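PDB 2PG0: acyl-CoA dehydrogenase from Geobacillus kaustophilus, which probably introduces an alpha-beta double bond into thioester-linked acyl chains, using FAD as the electron acceptor. Local coordinates for residues M16-F21 with L81-S86; V252-Q257 with T303-V308. All blocks are in the same frame, centred on the assembly; numbering follows the deposited sequence.

Contact 1. Residues M16-F21 with L81-S86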
ATOM      1  N   MET A  16      -8.863  18.314 -34.385  1.00 22.55           N
ATOM      2  CA  MET A  16      -9.080  19.732 -34.703  1.00 23.87           C
ATOM      3  C   MET A  16     -10.111  20.358 -33.763  1.00 22.10           C
ATOM      4  O   MET A  16      -9.957  21.510 -33.358  1.00 21.70           O
ATOM      5  CB  MET A  16      -9.399  20.011 -36.187  1.00 23.78           C
ATOM      6  CG  MET A  16     -10.024  18.900 -37.010  1.00 26.17           C
ATOM      7  SD  MET A  16      -9.935  19.189 -38.818  1.00 29.46           S
ATOM      8  CE  MET A  16      -8.259  18.703 -39.206  1.00 30.15           C
ATOM      9  N   PHE A  17     -11.136  19.587 -33.402  1.00 21.03           N
ATOM     10  CA  PHE A  17     -12.126  20.040 -32.421  1.00 20.11           C
ATOM     11  C   PHE A  17     -11.497  20.354 -31.060  1.00 19.12           C
ATOM     12  O   PHE A  17     -11.828  21.376 -30.451  1.00 18.81           O
ATOM     13  CB  PHE A  17     -13.270  19.031 -32.261  1.00 20.40           C
ATOM     14  CG  PHE A  17     -14.242  19.389 -31.168  1.00 21.11           C
ATOM     15  CD1 PHE A  17     -15.253  20.319 -31.395  1.00 22.78           C
ATOM     16  CD2 PHE A  17     -14.131  18.811 -29.901  1.00 21.76           C
ATOM     17  CE1 PHE A  17     -16.148  20.659 -30.378  1.00 23.29           C
ATOM     18  CE2 PHE A  17     -15.024  19.149 -28.883  1.00 20.94           C
ATOM     19  CZ  PHE A  17     -16.027  20.068 -29.118  1.00 21.63           C
ATOM     20  N   ARG A  18     -10.617  19.468 -30.584  1.00 18.14           N
ATOM     21  CA  ARG A  18      -9.925  19.681 -29.314  1.00 17.05           C
ATOM     22  C   ARG A  18      -9.152  20.998 -29.310  1.00 17.36           C
ATOM     23  O   ARG A  18      -9.202  21.753 -28.335  1.00 16.49           O
ATOM     24  CB  ARG A  18      -8.979  18.525 -28.975  1.00 16.97           C
ATOM     25  CG  ARG A  18      -8.426  18.600 -27.548  1.00 16.18           C
ATOM     26  CD  ARG A  18      -7.311  17.596 -27.308  1.00 16.65           C
ATOM     27  NE  ARG A  18      -7.792  16.216 -27.389  1.00 16.54           N
ATOM     28  CZ  ARG A  18      -8.328  15.538 -26.372  1.00 17.97           C
ATOM     29  NH1 ARG A  18      -8.467  16.108 -25.177  1.00 17.36           N
ATOM     30  NH2 ARG A  18      -8.727  14.284 -26.552  1.00 17.83           N
ATOM     31  N   ALA A  19      -8.442  21.267 -30.407  1.00 17.03           N
ATOM     32  CA  ALA A  19      -7.672  22.500 -30.535  1.00 17.04           C
ATOM     33  C   ALA A  19      -8.588  23.728 -30.526  1.00 16.96           C
ATOM     34  O   ALA A  19      -8.275  24.731 -29.876  1.00 17.04           O
ATOM     35  CB  ALA A  19      -6.812  22.468 -31.802  1.00 17.26           C
ATOM     36  N   ALA A  20      -9.716  23.641 -31.233  1.00 17.20           N
ATOM     37  CA  ALA A  20     -10.691  24.739 -31.285  1.00 17.10           C
ATOM     38  C   ALA A  20     -11.315  24.995 -29.908  1.00 17.05           C
ATOM     39  O   ALA A  20     -11.468  26.147 -29.480  1.00 16.42           O
ATOM     40  CB  ALA A  20     -11.777  24.451 -32.319  1.00 17.44           C
ATOM     41  N   PHE A  21     -11.681  23.912 -29.224  1.00 16.45           N
ATOM     42  CA  PHE A  21     -12.280  24.013 -27.897  1.00 16.10           C
ATOM     43  C   PHE A  21     -11.262  24.552 -26.882  1.00 16.23           C
ATOM     44  O   PHE A  21     -11.602  25.401 -26.055  1.00 16.03           O
ATOM     45  CB  PHE A  21     -12.881  22.660 -27.466  1.00 15.78           C
ATOM     46  CG  PHE A  21     -13.671  22.720 -26.189  1.00 15.54           C
ATOM     47  CD1 PHE A  21     -14.692  23.661 -26.019  1.00 15.08           C
ATOM     48  CD2 PHE A  21     -13.397  21.830 -25.151  1.00 15.39           C
ATOM     49  CE1 PHE A  21     -15.423  23.718 -24.828  1.00 15.57           C
ATOM     50  CE2 PHE A  21     -14.131  21.874 -23.961  1.00 15.03           C
ATOM     51  CZ  PHE A  21     -15.138  22.816 -23.793  1.00 16.32           C
ATOM     52  N   LEU A  81     -12.275  20.498 -20.242  1.00 12.36           N
ATOM     53  CA  LEU A  81     -12.832  21.243 -19.112  1.00 12.17           C
ATOM     54  C   LEU A  81     -12.126  20.886 -17.793  1.00 12.14           C
ATOM     55  O   LEU A  81     -11.884  21.763 -16.961  1.00 11.62           O
ATOM     56  CB  LEU A  81     -14.340  21.016 -19.002  1.00 12.72           C
ATOM     57  CG  LEU A  81     -15.216  21.739 -20.031  1.00 12.55           C
ATOM     58  CD1 LEU A  81     -16.644  21.257 -19.914  1.00 13.82           C
ATOM     59  CD2 LEU A  81     -15.149  23.265 -19.880  1.00 13.16           C
ATOM     60  N   GLU A  82     -11.806  19.608 -17.604  1.00 11.69           N
ATOM     61  CA  GLU A  82     -11.066  19.185 -16.411  1.00 12.08           C
ATOM     62  C   GLU A  82      -9.663  19.785 -16.392  1.00 11.91           C
ATOM     63  O   GLU A  82      -9.147  20.141 -15.331  1.00 11.02           O
ATOM     64  CB  GLU A  82     -11.016  17.658 -16.284  1.00 12.34           C
ATOM     65  CG  GLU A  82     -10.407  17.140 -14.957  1.00 14.02           C
ATOM     66  CD  GLU A  82     -11.225  17.527 -13.713  1.00 15.92           C
ATOM     67  OE1 GLU A  82     -12.466  17.659 -13.799  1.00 17.92           O
ATOM     68  OE2 GLU A  82     -10.622  17.685 -12.631  1.00 18.50           O
ATOM     69  N   LYS A  83      -9.058  19.921 -17.570  1.00 11.78           N
ATOM     70  CA  LYS A  83      -7.763  20.582 -17.674  1.00 12.01           C
ATOM     71  C   LYS A  83      -7.808  22.002 -17.115  1.00 11.78           C
ATOM     72  O   LYS A  83      -6.815  22.491 -16.576  1.00 11.51           O
ATOM     73  CB  LYS A  83      -7.252  20.556 -19.115  1.00 12.37           C
ATOM     74  CG  LYS A  83      -6.776  19.165 -19.535  1.00 13.35           C
ATOM     75  CD  LYS A  83      -6.333  19.123 -20.981  1.00 14.83           C
ATOM     76  CE  LYS A  83      -6.176  17.690 -21.461  1.00 17.09           C
ATOM     77  NZ  LYS A  83      -5.671  17.659 -22.875  1.00 17.13           N
ATOM     78  N   VAL A  84      -8.965  22.654 -17.239  1.00 11.35           N
ATOM     79  CA  VAL A  84      -9.192  23.933 -16.564  1.00 11.48           C
ATOM     80  C   VAL A  84      -9.391  23.677 -15.062  1.00 11.39           C
ATOM     81  O   VAL A  84      -8.600  24.138 -14.239  1.00 11.78           O
ATOM     82  CB  VAL A  84     -10.390  24.720 -17.155  1.00 11.61           C
ATOM     83  CG1 VAL A  84     -10.533  26.092 -16.469  1.00 11.38           C
ATOM     84  CG2 VAL A  84     -10.241  24.886 -18.685  1.00 10.95           C
ATOM     85  N   GLY A  85     -10.438  22.933 -14.716  1.00 11.81           N
ATOM     86  CA  GLY A  85     -10.664  22.562 -13.308  1.00 11.60           C
ATOM     87  C   GLY A  85     -11.933  21.773 -13.068  1.00 11.30           C
ATOM     88  O   GLY A  85     -12.872  21.821 -13.865  1.00 11.43           O
ATOM     89  N   SER A  86     -11.961  21.067 -11.938  1.00 11.57           N
ATOM     90  CA  SER A  86     -13.069  20.179 -11.589  1.00 11.87           C
ATOM     91  C   SER A  86     -14.388  20.904 -11.339  1.00 11.85           C
ATOM     92  O   SER A  86     -15.445  20.283 -11.377  1.00 12.41           O
ATOM     93  CB  SER A  86     -12.695  19.350 -10.348  1.00 11.75           C
ATOM     94  OG  SER A  86     -11.514  18.611 -10.580  1.00 13.25           O
TER
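Phe21 and Leu81 mark the closest approach of the two backbones, their CA atoms 9.2 Å apart, so helix 12-28 and the last turn of helix 71-84 meet through side chains, with no hydrogen bond passing directly between the two segments. Phe21 reaches across that gap because its ring carbon CG stands anti to the backbone N (chi1 -173°), which sends the ring toward helix 71-84 with its far edge leading. Leu81 meets that edge rather than a face: its branch carbon CG lies near the ring plane, 3.9 Å from Phe21 CZ. One methyl joins in, Leu81 CD2 also standing 3.9 Å from Phe21 CZ, while Phe21 CE2 touches Leu81 CG at 4.1 Å. The two side chains cross at about a right angle, leaving a small apolar contact, which Leu25 widens from the Leu81 side and Phe55 from the ring side, in an edge-to-face pair with Phe21.

One helical turn back from Phe21, Arg18 leaves its helix pointing neither at nor away from the other segment, and the bend at its third torsion (chi3 -65°) brings the guanidinium to Lys83. Lys83, extended beyond CG, crosses Arg18 at about a right angle, and its NZ stops 3.9 Å from Arg18 NH1, obliquely placed to the guanidinium. Both cations share one acid: Glu80 OE2 forms salt bridges with Arg18 NH1 and Lys83 NZ, and Glu79 OE1 takes Arg18 NH1 as well.

The carboxylate of Glu80 therefore probably offsets the charge of two neighbouring cations and lets them sit close together. Within the N-terminal helical domain, the seam joins a buried hydrocarbon contact to a partly exposed ionic cluster that ties Arg18 to helix 71-84.

Contact 2. Residues V252-Q257 with T303-V308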
ATOM      1  N   VAL A 252     -17.107  10.270 -14.848  1.00 13.34           N
ATOM      2  CA  VAL A 252     -16.274  10.460 -13.659  1.00 13.56           C
ATOM      3  C   VAL A 252     -14.877   9.856 -13.835  1.00 12.64           C
ATOM      4  O   VAL A 252     -13.887  10.497 -13.493  1.00 12.41           O
ATOM      5  CB  VAL A 252     -16.968   9.911 -12.391  1.00 13.91           C
ATOM      6  CG1 VAL A 252     -16.005   9.870 -11.204  1.00 14.18           C
ATOM      7  CG2 VAL A 252     -18.194  10.771 -12.074  1.00 14.03           C
ATOM      8  N   ALA A 253     -14.801   8.647 -14.392  1.00 12.29           N
ATOM      9  CA  ALA A 253     -13.512   8.002 -14.649  1.00 12.06           C
ATOM     10  C   ALA A 253     -12.656   8.838 -15.601  1.00 12.34           C
ATOM     11  O   ALA A 253     -11.456   9.008 -15.368  1.00 11.99           O
ATOM     12  CB  ALA A 253     -13.711   6.594 -15.205  1.00 12.27           C
ATOM     13  N   ILE A 254     -13.282   9.367 -16.657  1.00 12.09           N
ATOM     14  CA  ILE A 254     -12.568  10.225 -17.624  1.00 12.65           C
ATOM     15  C   ILE A 254     -11.982  11.477 -16.951  1.00 12.36           C
ATOM     16  O   ILE A 254     -10.805  11.801 -17.164  1.00 12.21           O
ATOM     17  CB  ILE A 254     -13.456  10.602 -18.838  1.00 12.40           C
ATOM     18  CG1 ILE A 254     -13.742   9.357 -19.688  1.00 13.55           C
ATOM     19  CG2 ILE A 254     -12.789  11.706 -19.686  1.00 12.77           C
ATOM     20  CD1 ILE A 254     -14.911   9.505 -20.675  1.00 13.78           C
ATOM     21  N   ALA A 255     -12.787  12.149 -16.125  1.00 12.23           N
ATOM     22  CA  ALA A 255     -12.356  13.369 -15.426  1.00 12.08           C
ATOM     23  C   ALA A 255     -11.248  13.101 -14.410  1.00 12.32           C
ATOM     24  O   ALA A 255     -10.309  13.890 -14.266  1.00 11.83           O
ATOM     25  CB  ALA A 255     -13.551  14.059 -14.750  1.00 12.34           C
ATOM     26  N   ALA A 256     -11.352  11.986 -13.693  1.00 11.85           N
ATOM     27  CA  ALA A 256     -10.310  11.632 -12.738  1.00 11.61           C
ATOM     28  C   ALA A 256      -8.983  11.280 -13.436  1.00 11.45           C
ATOM     29  O   ALA A 256      -7.903  11.638 -12.946  1.00 11.33           O
ATOM     30  CB  ALA A 256     -10.778  10.500 -11.831  1.00 12.05           C
ATOM     31  N   GLN A 257      -9.068  10.595 -14.576  1.00 11.12           N
ATOM     32  CA  GLN A 257      -7.886  10.232 -15.358  1.00 11.23           C
ATOM     33  C   GLN A 257      -7.167  11.505 -15.810  1.00 11.22           C
ATOM     34  O   GLN A 257      -5.950  11.635 -15.655  1.00 11.08           O
ATOM     35  CB  GLN A 257      -8.272   9.362 -16.566  1.00 11.46           C
ATOM     36  CG  GLN A 257      -7.097   8.949 -17.465  1.00 12.60           C
ATOM     37  CD  GLN A 257      -6.071   8.087 -16.757  1.00 13.74           C
ATOM     38  OE1 GLN A 257      -6.411   7.246 -15.915  1.00 14.00           O
ATOM     39  NE2 GLN A 257      -4.801   8.302 -17.087  1.00 14.71           N
ATOM     40  N   THR A 303      -5.016   3.656 -20.672  1.00 12.99           N
ATOM     41  CA  THR A 303      -5.258   2.520 -21.561  1.00 13.28           C
ATOM     42  C   THR A 303      -6.605   1.855 -21.259  1.00 12.88           C
ATOM     43  O   THR A 303      -7.352   1.510 -22.181  1.00 12.51           O
ATOM     44  CB  THR A 303      -4.105   1.502 -21.486  1.00 13.29           C
ATOM     45  OG1 THR A 303      -2.867   2.183 -21.741  1.00 15.12           O
ATOM     46  CG2 THR A 303      -4.277   0.373 -22.520  1.00 13.89           C
ATOM     47  N   PHE A 304      -6.924   1.697 -19.974  1.00 12.03           N
ATOM     48  CA  PHE A 304      -8.167   1.037 -19.577  1.00 11.95           C
ATOM     49  C   PHE A 304      -9.395   1.894 -19.891  1.00 12.17           C
ATOM     50  O   PHE A 304     -10.354   1.414 -20.514  1.00 12.19           O
ATOM     51  CB  PHE A 304      -8.130   0.667 -18.087  1.00 12.13           C
ATOM     52  CG  PHE A 304      -9.222  -0.271 -17.668  1.00 11.91           C
ATOM     53  CD1 PHE A 304      -9.111  -1.640 -17.921  1.00 13.23           C
ATOM     54  CD2 PHE A 304     -10.363   0.207 -17.025  1.00 14.60           C
ATOM     55  CE1 PHE A 304     -10.115  -2.521 -17.537  1.00 12.98           C
ATOM     56  CE2 PHE A 304     -11.380  -0.673 -16.628  1.00 13.74           C
ATOM     57  CZ  PHE A 304     -11.249  -2.039 -16.887  1.00 13.57           C
ATOM     58  N   VAL A 305      -9.373   3.162 -19.483  1.00 12.06           N
ATOM     59  CA  VAL A 305     -10.531   4.032 -19.749  1.00 12.99           C
ATOM     60  C   VAL A 305     -10.780   4.190 -21.256  1.00 13.12           C
ATOM     61  O   VAL A 305     -11.931   4.203 -21.695  1.00 13.27           O
ATOM     62  CB  VAL A 305     -10.434   5.397 -19.013  1.00 12.87           C
ATOM     63  CG1 VAL A 305      -9.457   6.338 -19.703  1.00 12.66           C
ATOM     64  CG2 VAL A 305     -11.821   6.037 -18.870  1.00 13.73           C
ATOM     65  N   ASP A 306      -9.698   4.264 -22.034  1.00 13.60           N
ATOM     66  CA  ASP A 306      -9.790   4.376 -23.491  1.00 14.00           C
ATOM     67  C   ASP A 306     -10.453   3.143 -24.094  1.00 14.27           C
ATOM     68  O   ASP A 306     -11.280   3.256 -25.005  1.00 14.24           O
ATOM     69  CB  ASP A 306      -8.404   4.585 -24.113  1.00 14.22           C
ATOM     70  CG  ASP A 306      -7.955   6.045 -24.094  1.00 14.63           C
ATOM     71  OD1 ASP A 306      -8.726   6.944 -23.671  1.00 16.00           O
ATOM     72  OD2 ASP A 306      -6.811   6.289 -24.522  1.00 17.05           O
ATOM     73  N   ARG A 307     -10.109   1.969 -23.567  1.00 14.31           N
ATOM     74  CA  ARG A 307     -10.748   0.731 -24.017  1.00 14.40           C
ATOM     75  C   ARG A 307     -12.236   0.701 -23.650  1.00 13.91           C
ATOM     76  O   ARG A 307     -13.075   0.312 -24.467  1.00 13.31           O
ATOM     77  CB  ARG A 307     -10.007  -0.497 -23.472  1.00 14.80           C
ATOM     78  CG  ARG A 307     -10.510  -1.828 -24.002  1.00 16.06           C
ATOM     79  CD  ARG A 307     -10.300  -1.953 -25.504  1.00 19.25           C
ATOM     80  NE  ARG A 307     -10.880  -3.200 -25.993  1.00 23.02           N
ATOM     81  CZ  ARG A 307     -12.134  -3.318 -26.406  1.00 24.99           C
ATOM     82  NH1 ARG A 307     -12.930  -2.256 -26.414  1.00 28.50           N
ATOM     83  NH2 ARG A 307     -12.590  -4.489 -26.826  1.00 28.66           N
ATOM     84  N   VAL A 308     -12.557   1.113 -22.428  1.00 13.78           N
ATOM     85  CA  VAL A 308     -13.947   1.196 -21.988  1.00 14.37           C
ATOM     86  C   VAL A 308     -14.763   2.182 -22.842  1.00 14.45           C
ATOM     87  O   VAL A 308     -15.892   1.875 -23.219  1.00 14.51           O
ATOM     88  CB  VAL A 308     -14.047   1.507 -20.466  1.00 14.48           C
ATOM     89  CG1 VAL A 308     -15.484   1.766 -20.049  1.00 15.05           C
ATOM     90  CG2 VAL A 308     -13.473   0.337 -19.650  1.00 14.56           C
TER
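Gln257 brings a flat carboxamide to the seam but meets Val305 with its aliphatic stem: its CG lies 4.2 Å from Val305 CG1. A bend at the second torsion (chi2 63°) turns the amide off the stem's course, and its NE2 is held by Glu261 OE2 and the carbonyl oxygen of Ile298. The other flat group, the Phe304 ring, looks elsewhere, packing on Ala325 and on Thr303 of the second subunit.

Val305 is the one residue of 303-308 that touches all three partners. It points toward helix 237-273, and its two methyls divide the work. CG1 goes to Gln257, while CG2, anti to the backbone N, takes Ile254 CG1 at 3.9 Å and Ala253 CB at 4.2 Å. The Ile254 side chain crosses Val305 at about a right angle.

The helices run roughly antiparallel, 150° between their directions, with axes 10.4 Å apart at closest approach. This joins two long helices of the C-terminal helical domain, and Ile329 of helix 319-343 touches both Gln257 and Val305. The interface itself is dispersion between buried hydrocarbon groups, while the carboxamide NE2 of Gln257 finds its partners outside the two segments.

In the fold
Contact 1 and contact 2 lie 16 Å apart, centre to centre, and belong to the N-terminal and C-terminal helical domains. They are joined directly: Glu82, in the 81-86 segment, packs its CG 3.3 Å from Ala255 O of the 252-257 segment, and Ile254 touches Val75 and Glu79. Helix 71-84 thus lies against both helix 12-28 and helix 237-273. Leu81 of contact 1 lies with its side chain about 11 Å from that of the FAD-binding Thr162, whereas contact 2 is away from the binding residues. Even so, the connection between the two long helices of contact 2 carries Arg274, Phe277, Val281 and Phe284 of the FAD pocket.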